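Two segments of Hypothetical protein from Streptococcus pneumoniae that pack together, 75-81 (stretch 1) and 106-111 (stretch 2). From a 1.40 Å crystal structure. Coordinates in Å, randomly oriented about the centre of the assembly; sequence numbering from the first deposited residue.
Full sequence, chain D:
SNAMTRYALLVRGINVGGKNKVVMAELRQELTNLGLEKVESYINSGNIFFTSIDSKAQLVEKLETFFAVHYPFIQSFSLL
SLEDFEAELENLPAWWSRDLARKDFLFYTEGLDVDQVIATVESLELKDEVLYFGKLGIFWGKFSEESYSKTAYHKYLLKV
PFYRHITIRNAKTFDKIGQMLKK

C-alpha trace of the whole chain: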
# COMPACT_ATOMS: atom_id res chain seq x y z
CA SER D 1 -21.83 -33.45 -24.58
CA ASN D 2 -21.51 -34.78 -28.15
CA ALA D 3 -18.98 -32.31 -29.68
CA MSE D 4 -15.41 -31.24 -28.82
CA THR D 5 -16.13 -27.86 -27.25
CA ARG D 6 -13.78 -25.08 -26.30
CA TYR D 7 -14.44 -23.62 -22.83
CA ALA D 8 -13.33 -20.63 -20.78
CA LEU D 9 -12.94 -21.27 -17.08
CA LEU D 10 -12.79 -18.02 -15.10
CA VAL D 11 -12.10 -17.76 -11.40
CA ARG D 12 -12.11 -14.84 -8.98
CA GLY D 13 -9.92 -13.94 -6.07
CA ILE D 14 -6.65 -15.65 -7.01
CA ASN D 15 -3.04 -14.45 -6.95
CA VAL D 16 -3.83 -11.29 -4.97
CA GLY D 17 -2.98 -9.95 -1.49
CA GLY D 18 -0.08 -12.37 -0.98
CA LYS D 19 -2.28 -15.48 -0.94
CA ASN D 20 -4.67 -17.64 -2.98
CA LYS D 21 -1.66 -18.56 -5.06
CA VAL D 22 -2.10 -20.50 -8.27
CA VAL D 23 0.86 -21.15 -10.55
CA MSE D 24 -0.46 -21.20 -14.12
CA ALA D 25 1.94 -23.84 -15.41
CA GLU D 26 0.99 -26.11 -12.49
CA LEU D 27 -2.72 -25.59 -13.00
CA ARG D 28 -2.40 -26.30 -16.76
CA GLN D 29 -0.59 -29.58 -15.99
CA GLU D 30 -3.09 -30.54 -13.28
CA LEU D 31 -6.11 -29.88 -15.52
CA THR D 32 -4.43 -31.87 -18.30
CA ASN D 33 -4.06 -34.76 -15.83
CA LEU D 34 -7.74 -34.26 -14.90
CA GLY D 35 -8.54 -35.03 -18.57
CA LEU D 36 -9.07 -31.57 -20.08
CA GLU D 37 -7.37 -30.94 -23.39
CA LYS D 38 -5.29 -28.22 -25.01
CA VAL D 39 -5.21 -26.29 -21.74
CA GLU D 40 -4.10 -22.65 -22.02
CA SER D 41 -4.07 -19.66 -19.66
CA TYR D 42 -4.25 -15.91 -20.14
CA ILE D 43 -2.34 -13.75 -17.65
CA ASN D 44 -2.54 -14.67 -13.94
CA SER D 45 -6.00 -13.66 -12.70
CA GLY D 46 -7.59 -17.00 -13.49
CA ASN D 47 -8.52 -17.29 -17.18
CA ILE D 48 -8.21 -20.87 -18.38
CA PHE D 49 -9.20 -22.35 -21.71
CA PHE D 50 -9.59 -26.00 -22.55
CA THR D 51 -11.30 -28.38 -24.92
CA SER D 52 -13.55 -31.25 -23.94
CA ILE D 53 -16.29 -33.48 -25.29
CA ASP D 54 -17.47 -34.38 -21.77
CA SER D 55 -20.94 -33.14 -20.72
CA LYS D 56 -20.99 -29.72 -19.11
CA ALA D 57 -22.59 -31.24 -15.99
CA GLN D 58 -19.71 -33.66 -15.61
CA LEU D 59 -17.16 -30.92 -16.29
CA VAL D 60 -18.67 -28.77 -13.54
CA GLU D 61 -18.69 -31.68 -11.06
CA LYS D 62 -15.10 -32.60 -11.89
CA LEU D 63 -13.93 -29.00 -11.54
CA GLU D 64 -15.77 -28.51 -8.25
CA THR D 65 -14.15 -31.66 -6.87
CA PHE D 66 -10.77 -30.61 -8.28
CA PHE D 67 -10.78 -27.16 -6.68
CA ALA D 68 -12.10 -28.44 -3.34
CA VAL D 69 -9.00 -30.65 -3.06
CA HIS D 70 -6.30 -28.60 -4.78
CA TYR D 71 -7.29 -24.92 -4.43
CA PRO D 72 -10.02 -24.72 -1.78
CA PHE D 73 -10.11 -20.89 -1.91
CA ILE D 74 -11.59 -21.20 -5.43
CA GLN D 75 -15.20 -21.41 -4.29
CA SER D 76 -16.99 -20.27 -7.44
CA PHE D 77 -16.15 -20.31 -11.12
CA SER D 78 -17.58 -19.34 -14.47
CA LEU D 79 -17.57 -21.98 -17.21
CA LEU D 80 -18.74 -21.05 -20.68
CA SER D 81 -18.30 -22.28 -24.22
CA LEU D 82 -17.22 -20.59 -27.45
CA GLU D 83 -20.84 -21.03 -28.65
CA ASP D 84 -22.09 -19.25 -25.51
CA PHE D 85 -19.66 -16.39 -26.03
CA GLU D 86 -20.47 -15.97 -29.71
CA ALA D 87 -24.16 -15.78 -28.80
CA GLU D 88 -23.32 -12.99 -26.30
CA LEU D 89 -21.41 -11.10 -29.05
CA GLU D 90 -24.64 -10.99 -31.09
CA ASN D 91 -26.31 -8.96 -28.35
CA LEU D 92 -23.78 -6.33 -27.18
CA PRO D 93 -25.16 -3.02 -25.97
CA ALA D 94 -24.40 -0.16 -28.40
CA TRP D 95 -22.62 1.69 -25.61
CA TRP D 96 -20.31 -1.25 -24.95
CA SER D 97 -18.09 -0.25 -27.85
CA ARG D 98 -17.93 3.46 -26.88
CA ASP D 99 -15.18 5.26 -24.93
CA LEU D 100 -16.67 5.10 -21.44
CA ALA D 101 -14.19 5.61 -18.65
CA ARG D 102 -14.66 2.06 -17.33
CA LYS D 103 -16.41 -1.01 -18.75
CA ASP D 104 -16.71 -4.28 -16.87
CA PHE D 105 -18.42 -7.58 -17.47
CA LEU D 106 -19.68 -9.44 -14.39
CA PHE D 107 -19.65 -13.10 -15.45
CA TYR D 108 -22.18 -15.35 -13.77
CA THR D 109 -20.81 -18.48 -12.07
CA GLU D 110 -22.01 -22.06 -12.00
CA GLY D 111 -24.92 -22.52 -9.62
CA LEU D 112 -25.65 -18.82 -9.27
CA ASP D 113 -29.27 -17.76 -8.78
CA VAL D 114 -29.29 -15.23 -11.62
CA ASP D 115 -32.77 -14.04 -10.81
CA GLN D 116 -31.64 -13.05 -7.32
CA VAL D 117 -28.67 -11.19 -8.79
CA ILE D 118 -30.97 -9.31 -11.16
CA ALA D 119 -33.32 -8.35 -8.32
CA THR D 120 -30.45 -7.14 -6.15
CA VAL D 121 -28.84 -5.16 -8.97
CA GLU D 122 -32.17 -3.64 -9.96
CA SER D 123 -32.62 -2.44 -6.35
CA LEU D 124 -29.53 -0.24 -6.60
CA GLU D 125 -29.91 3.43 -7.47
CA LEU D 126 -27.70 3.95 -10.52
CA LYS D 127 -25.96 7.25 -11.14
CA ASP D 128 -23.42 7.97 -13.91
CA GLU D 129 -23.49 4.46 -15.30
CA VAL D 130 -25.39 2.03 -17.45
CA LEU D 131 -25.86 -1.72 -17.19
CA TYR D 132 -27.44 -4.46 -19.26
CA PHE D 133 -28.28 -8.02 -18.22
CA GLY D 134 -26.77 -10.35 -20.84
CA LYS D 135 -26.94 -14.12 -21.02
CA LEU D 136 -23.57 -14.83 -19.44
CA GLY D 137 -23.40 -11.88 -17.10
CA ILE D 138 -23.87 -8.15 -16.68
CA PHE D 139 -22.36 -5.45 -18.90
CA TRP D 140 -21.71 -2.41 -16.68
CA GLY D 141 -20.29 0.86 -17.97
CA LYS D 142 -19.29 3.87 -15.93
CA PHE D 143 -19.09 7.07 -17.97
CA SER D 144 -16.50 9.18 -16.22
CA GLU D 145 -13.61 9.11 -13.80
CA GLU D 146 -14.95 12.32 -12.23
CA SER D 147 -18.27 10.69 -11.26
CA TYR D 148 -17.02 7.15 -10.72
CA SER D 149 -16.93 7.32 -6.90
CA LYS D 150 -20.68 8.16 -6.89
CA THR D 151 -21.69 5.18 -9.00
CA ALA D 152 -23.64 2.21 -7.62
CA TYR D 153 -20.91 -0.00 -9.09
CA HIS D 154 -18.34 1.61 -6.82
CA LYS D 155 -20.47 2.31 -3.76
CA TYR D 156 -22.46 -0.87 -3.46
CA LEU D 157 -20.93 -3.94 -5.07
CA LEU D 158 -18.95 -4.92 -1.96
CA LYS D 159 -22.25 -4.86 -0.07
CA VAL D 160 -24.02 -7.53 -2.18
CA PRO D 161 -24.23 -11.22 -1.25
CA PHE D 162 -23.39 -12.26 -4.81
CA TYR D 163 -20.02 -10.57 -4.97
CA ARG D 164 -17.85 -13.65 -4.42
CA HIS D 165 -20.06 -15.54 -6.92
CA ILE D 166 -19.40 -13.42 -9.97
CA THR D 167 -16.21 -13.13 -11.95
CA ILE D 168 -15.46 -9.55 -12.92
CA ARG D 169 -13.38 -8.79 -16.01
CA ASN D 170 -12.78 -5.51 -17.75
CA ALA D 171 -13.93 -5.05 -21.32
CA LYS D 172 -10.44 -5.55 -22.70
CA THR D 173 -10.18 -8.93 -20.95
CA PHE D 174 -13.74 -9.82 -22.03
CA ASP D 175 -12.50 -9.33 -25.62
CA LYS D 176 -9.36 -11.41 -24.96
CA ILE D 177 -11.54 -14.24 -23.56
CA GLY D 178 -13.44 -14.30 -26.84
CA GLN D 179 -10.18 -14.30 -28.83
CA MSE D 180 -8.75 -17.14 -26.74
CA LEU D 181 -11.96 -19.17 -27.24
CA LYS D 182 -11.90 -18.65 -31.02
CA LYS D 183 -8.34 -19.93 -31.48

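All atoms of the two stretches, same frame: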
# COMPACT_ATOMS: atom_id res chain seq x y z
N GLN D 75 -13.91 -20.97 -4.78
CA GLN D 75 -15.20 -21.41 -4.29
C GLN D 75 -16.37 -21.07 -5.22
O GLN D 75 -17.53 -21.36 -4.89
CB GLN D 75 -15.44 -20.83 -2.88
CG GLN D 75 -14.52 -21.51 -1.86
CD GLN D 75 -14.53 -20.89 -0.49
OE1 GLN D 75 -15.43 -20.13 -0.14
NE2 GLN D 75 -13.51 -21.22 0.30
N SER D 76 -16.04 -20.46 -6.35
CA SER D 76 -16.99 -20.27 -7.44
C SER D 76 -16.18 -20.23 -8.72
O SER D 76 -14.96 -19.96 -8.70
CB SER D 76 -17.73 -18.92 -7.28
OG SER D 76 -16.87 -17.79 -7.54
N PHE D 77 -16.82 -20.52 -9.84
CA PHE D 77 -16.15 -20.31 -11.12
C PHE D 77 -17.19 -20.13 -12.20
O PHE D 77 -18.32 -20.62 -12.08
CB PHE D 77 -15.18 -21.47 -11.45
CG PHE D 77 -15.82 -22.84 -11.49
CD1 PHE D 77 -16.39 -23.36 -12.65
CD2 PHE D 77 -15.74 -23.67 -10.39
CE1 PHE D 77 -16.94 -24.65 -12.68
CE2 PHE D 77 -16.28 -24.96 -10.41
CZ PHE D 77 -16.89 -25.45 -11.56
N SER D 78 -16.78 -19.45 -13.27
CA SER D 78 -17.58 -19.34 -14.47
C SER D 78 -17.05 -20.34 -15.50
O SER D 78 -15.83 -20.52 -15.62
CB SER D 78 -17.45 -17.95 -15.07
OG SER D 78 -17.73 -16.96 -14.08
N LEU D 79 -17.95 -21.03 -16.16
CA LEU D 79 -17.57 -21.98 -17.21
C LEU D 79 -18.50 -21.76 -18.39
O LEU D 79 -19.73 -21.93 -18.28
CB LEU D 79 -17.70 -23.41 -16.69
CG LEU D 79 -17.23 -24.49 -17.69
CD1 LEU D 79 -15.76 -24.40 -18.02
CD2 LEU D 79 -17.56 -25.87 -17.15
N LEU D 80 -17.92 -21.36 -19.51
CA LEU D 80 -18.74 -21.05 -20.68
C LEU D 80 -18.06 -21.51 -21.94
O LEU D 80 -16.83 -21.56 -22.00
CB LEU D 80 -19.00 -19.54 -20.74
CG LEU D 80 -17.77 -18.65 -20.71
CD1 LEU D 80 -17.57 -18.00 -22.07
CD2 LEU D 80 -18.02 -17.58 -19.68
N SER D 81 -18.85 -21.78 -22.97
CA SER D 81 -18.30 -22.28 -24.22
C SER D 81 -18.08 -21.17 -25.25
O SER D 81 -18.64 -20.08 -25.15
CB SER D 81 -19.26 -23.31 -24.82
OG SER D 81 -20.46 -22.67 -25.17
N LEU D 106 -19.55 -8.62 -15.60
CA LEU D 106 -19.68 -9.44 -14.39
C LEU D 106 -20.18 -10.81 -14.83
O LEU D 106 -21.38 -10.99 -15.06
CB LEU D 106 -20.68 -8.79 -13.42
CG LEU D 106 -20.24 -7.49 -12.73
CD1 LEU D 106 -20.10 -6.35 -13.75
CD2 LEU D 106 -21.29 -7.08 -11.71
N PHE D 107 -19.26 -11.77 -14.97
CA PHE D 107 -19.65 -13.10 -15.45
C PHE D 107 -20.36 -13.88 -14.35
O PHE D 107 -19.87 -13.98 -13.21
CB PHE D 107 -18.44 -13.92 -15.84
CG PHE D 107 -17.82 -13.55 -17.16
CD1 PHE D 107 -18.27 -14.13 -18.35
CD2 PHE D 107 -16.70 -12.67 -17.24
CE1 PHE D 107 -17.65 -13.82 -19.60
CE2 PHE D 107 -16.09 -12.38 -18.47
CZ PHE D 107 -16.58 -12.95 -19.63
N TYR D 108 -21.52 -14.45 -14.68
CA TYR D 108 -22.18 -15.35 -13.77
C TYR D 108 -21.33 -16.59 -13.54
O TYR D 108 -20.52 -16.96 -14.36
CB TYR D 108 -23.54 -15.73 -14.33
CG TYR D 108 -24.50 -14.56 -14.54
CD1 TYR D 108 -24.56 -13.49 -13.64
CD2 TYR D 108 -25.39 -14.57 -15.63
CE1 TYR D 108 -25.49 -12.42 -13.85
CE2 TYR D 108 -26.30 -13.53 -15.83
CZ TYR D 108 -26.35 -12.49 -14.94
OH TYR D 108 -27.29 -11.48 -15.15
N THR D 109 -21.52 -17.25 -12.40
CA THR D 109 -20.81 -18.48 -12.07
C THR D 109 -21.78 -19.66 -12.03
O THR D 109 -22.98 -19.51 -11.95
CB THR D 109 -20.13 -18.36 -10.71
OG1 THR D 109 -21.12 -18.02 -9.73
CG2 THR D 109 -19.01 -17.30 -10.73
N GLU D 110 -21.21 -20.86 -12.04
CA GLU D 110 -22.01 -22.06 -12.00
C GLU D 110 -22.79 -22.15 -10.70
O GLU D 110 -22.24 -21.95 -9.61
CB GLU D 110 -21.09 -23.28 -12.16
CG GLU D 110 -20.61 -23.41 -13.58
CD GLU D 110 -21.75 -23.62 -14.57
OE1 GLU D 110 -22.62 -24.48 -14.31
OE2 GLU D 110 -21.82 -22.88 -15.59
N GLY D 111 -24.10 -22.38 -10.81
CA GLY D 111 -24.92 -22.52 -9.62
C GLY D 111 -25.51 -21.22 -9.12
O GLY D 111 -26.32 -21.23 -8.18
O HOH W 1 -19.50 -21.64 -9.00
O HOH W 2 -20.68 -20.36 -15.44

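What holds the two backbones together? Two direct hydrogen bonds do, on successive residues of stretch 1. The amide N of Glu 110 donates to the carbonyl O of Phe 77 at 2.9 Å, with a nearly straight N-H...O angle of 166°. Next along, Ser 78 OG donates to Tyr 108 O at 2.8 Å, so a side-chain hydroxyl satisfies a backbone carbonyl.

How does water extend this bonding? Water 1 accepts from Phe 77 N (3.0 Å) and donates to Glu 110 O (2.8 Å), linking the two backbones beside the direct bond. Water 2 accepts from Leu 79 N at 2.9 Å and donates to the carboxylate atom Glu 110 OE2 at 2.8 Å, tying that side chain to the strand.

Why is the direct backbone pairing so local? The strands 78-81 and 106-108 run at 85° to each other, and the closest CA pair is Ser 78 CA and Thr 109 CA, 4.1 Å apart.

Which side chains pack around this crossing? Thr 109 CG2 sits 3.6 Å from Ser 78 OG and 3.9 Å from Ser 76 OG. Beyond it, the apolar Leu 80 CD2 meets Phe 107 CD1 at 3.7 Å. The Phe 77 CB points away, yet its ring returns, bringing CE1 within 4.0 Å of Glu 110 CG, the aliphatic part of that acid.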